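Side-chain contact in DNA polymerase sliding clamp 2 (Thermococcus kodakarensis, PDB 3LX2), which forms a ring-shaped homotrimeric sliding clamp that probably encircles DNA and tethers the replicative polymerase and other proteins to it: residues F29-M33 with E34-M38. Numbering follows the deposited sequence.
Sequences FQVNM and EGIQM
The ring of F29 meets I36 and M38 in two different ways across a tight β-hairpin. Branch CG2 of I36 sits over one ring face, 4.2 Å from the F29 centroid and 18° off the normal, a CH-pi arrangement displaced toward the rim. The sulfur of M38 instead approaches the edge: SD lies 3.5 Å from F29 CE1 and 85° off the normal, a Met-aromatic contact. Following M38 outward, CB rests against F29 CD1 at 3.8 Å; with CG anti to the backbone N (chi1 165°) and the chain extended beyond it, SD is carried along the same ring edge, and CE then runs on past the ring. F71 adds an edge-to-face ring to F29, and L51 also packs there.

Q30 and Q37 form a hydrogen-bonded antiparallel pair, Q30 N to Q37 O being 2.8 Å and Q37 N to Q30 O 3.0 Å. Nearer the turn, N32 N donates to G35 O at 2.8 Å, while the return bond from G35 N to N32 O is weak. On the glutamine face, Q30 NE2 reaches N32 OD1 at 3.2 Å, in the carbonyl plane of that acceptor; Q37 NE2 is hydrogen-bonded to N52 OD1 on the adjacent strand.

The chemistry thus separates two faces of the hairpin, which lies in the N-terminal part of the long sheet: V31 and I36 pack against I5 on the apolar side, whereas on the other amide bonding ties polar side chains together.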
ATOM      1  N   PHE A  29      17.026   8.749  27.444  1.00 47.36           N
ATOM      2  CA  PHE A  29      17.677   7.460  27.541  1.00 47.02           C
ATOM      3  C   PHE A  29      18.761   7.503  28.591  1.00 46.90           C
ATOM      4  O   PHE A  29      19.742   8.205  28.457  1.00 45.30           O
ATOM      5  CB  PHE A  29      18.236   7.059  26.184  1.00 47.01           C
ATOM      6  CG  PHE A  29      17.275   6.245  25.334  1.00 50.79           C
ATOM      7  CD1 PHE A  29      15.943   6.079  25.702  1.00 52.61           C
ATOM      8  CD2 PHE A  29      17.714   5.631  24.157  1.00 54.76           C
ATOM      9  CE1 PHE A  29      15.069   5.343  24.932  1.00 53.88           C
ATOM     10  CE2 PHE A  29      16.824   4.900  23.378  1.00 54.98           C
ATOM     11  CZ  PHE A  29      15.498   4.752  23.784  1.00 52.80           C
ATOM     12  N   GLN A  30      18.578   6.760  29.664  1.00 47.76           N
ATOM     13  CA  GLN A  30      19.690   6.611  30.569  1.00 48.74           C
ATOM     14  C   GLN A  30      20.650   5.550  30.036  1.00 47.82           C
ATOM     15  O   GLN A  30      20.361   4.360  30.034  1.00 46.18           O
ATOM     16  CB  GLN A  30      19.251   6.286  31.984  1.00 49.96           C
ATOM     17  CG  GLN A  30      20.421   6.214  32.981  1.00 55.67           C
ATOM     18  CD  GLN A  30      20.974   7.606  33.320  1.00 64.20           C
ATOM     19  OE1 GLN A  30      20.189   8.570  33.543  1.00 66.15           O
ATOM     20  NE2 GLN A  30      22.325   7.730  33.342  1.00 61.73           N
ATOM     21  N   VAL A  31      21.802   6.025  29.593  1.00 47.68           N
ATOM     22  CA  VAL A  31      22.819   5.159  29.074  1.00 47.94           C
ATOM     23  C   VAL A  31      23.815   4.800  30.164  1.00 49.61           C
ATOM     24  O   VAL A  31      24.654   5.634  30.534  1.00 50.31           O
ATOM     25  CB  VAL A  31      23.581   5.830  27.933  1.00 46.58           C
ATOM     26  CG1 VAL A  31      24.421   4.831  27.248  1.00 45.10           C
ATOM     27  CG2 VAL A  31      22.640   6.500  26.983  1.00 45.41           C
ATOM     28  N   ASN A  32      23.748   3.552  30.636  1.00 50.73           N
ATOM     29  CA  ASN A  32      24.649   3.044  31.672  1.00 52.39           C
ATOM     30  C   ASN A  32      25.604   1.978  31.212  1.00 53.18           C
ATOM     31  O   ASN A  32      25.506   1.481  30.080  1.00 52.97           O
ATOM     32  CB  ASN A  32      23.846   2.451  32.804  1.00 52.61           C
ATOM     33  CG  ASN A  32      22.953   3.433  33.399  1.00 55.59           C
ATOM     34  OD1 ASN A  32      23.246   4.636  33.344  1.00 60.77           O
ATOM     35  ND2 ASN A  32      21.820   2.977  33.936  1.00 56.78           N
ATOM     36  N   MET A  33      26.512   1.610  32.114  1.00 53.95           N
ATOM     37  CA  MET A  33      27.532   0.624  31.799  1.00 55.03           C
ATOM     38  C   MET A  33      26.854  -0.685  31.491  1.00 54.07           C
ATOM     39  O   MET A  33      27.228  -1.355  30.569  1.00 54.54           O
ATOM     40  CB  MET A  33      28.477   0.446  32.973  1.00 55.92           C
ATOM     41  CG  MET A  33      29.640   1.405  32.978  1.00 60.31           C
ATOM     42  SD  MET A  33      31.011   0.540  32.204  1.00 67.32           S
ATOM     43  CE  MET A  33      31.162  -0.856  33.360  1.00 66.22           C
ATOM     44  N   GLU A  34      25.826  -1.042  32.243  1.00 53.44           N
ATOM     45  CA  GLU A  34      25.239  -2.361  32.053  1.00 52.97           C
ATOM     46  C   GLU A  34      24.043  -2.363  31.055  1.00 50.42           C
ATOM     47  O   GLU A  34      23.508  -3.435  30.678  1.00 49.18           O
ATOM     48  CB  GLU A  34      24.969  -3.057  33.423  1.00 54.53           C
ATOM     49  CG  GLU A  34      23.896  -2.417  34.359  1.00 58.18           C
ATOM     50  CD  GLU A  34      24.247  -1.011  34.980  1.00 62.34           C
ATOM     51  OE1 GLU A  34      25.419  -0.520  34.939  1.00 62.77           O
ATOM     52  OE2 GLU A  34      23.296  -0.395  35.532  1.00 63.39           O
ATOM     53  N   GLY A  35      23.683  -1.170  30.585  1.00 46.78           N
ATOM     54  CA  GLY A  35      22.671  -1.107  29.580  1.00 45.05           C
ATOM     55  C   GLY A  35      21.954   0.209  29.474  1.00 43.17           C
ATOM     56  O   GLY A  35      22.410   1.185  30.030  1.00 41.65           O
ATOM     57  N   ILE A  36      20.862   0.220  28.702  1.00 42.48           N
ATOM     58  CA  ILE A  36      20.013   1.411  28.486  1.00 41.61           C
ATOM     59  C   ILE A  36      18.657   1.216  29.173  1.00 42.14           C
ATOM     60  O   ILE A  36      18.087   0.090  29.214  1.00 40.48           O
ATOM     61  CB  ILE A  36      19.766   1.681  26.973  1.00 42.08           C
ATOM     62  CG1 ILE A  36      20.978   2.308  26.280  1.00 42.95           C
ATOM     63  CG2 ILE A  36      18.558   2.609  26.714  1.00 40.74           C
ATOM     64  CD1 ILE A  36      21.108   1.877  24.808  1.00 41.47           C
ATOM     65  N   GLN A  37      18.139   2.331  29.687  1.00 42.68           N
ATOM     66  CA  GLN A  37      16.891   2.368  30.442  1.00 43.97           C
ATOM     67  C   GLN A  37      16.166   3.658  30.183  1.00 44.46           C
ATOM     68  O   GLN A  37      16.771   4.727  30.083  1.00 44.66           O
ATOM     69  CB  GLN A  37      17.158   2.215  31.967  1.00 44.38           C
ATOM     70  CG  GLN A  37      17.634   0.799  32.361  1.00 45.10           C
ATOM     71  CD  GLN A  37      18.102   0.671  33.804  1.00 51.29           C
ATOM     72  OE1 GLN A  37      18.342   1.660  34.513  1.00 53.61           O
ATOM     73  NE2 GLN A  37      18.260  -0.564  34.241  1.00 53.07           N
ATOM     74  N   MET A  38      14.857   3.546  30.075  1.00 44.96           N
ATOM     75  CA  MET A  38      14.015   4.688  29.974  1.00 45.95           C
ATOM     76  C   MET A  38      12.760   4.405  30.757  1.00 45.62           C
ATOM     77  O   MET A  38      12.306   3.273  30.830  1.00 44.91           O
ATOM     78  CB  MET A  38      13.679   4.987  28.528  1.00 46.76           C
ATOM     79  CG  MET A  38      12.525   5.945  28.387  1.00 50.23           C
ATOM     80  SD  MET A  38      12.100   6.067  26.660  1.00 57.99           S
ATOM     81  CE  MET A  38      10.520   6.836  26.773  1.00 55.50           C
TER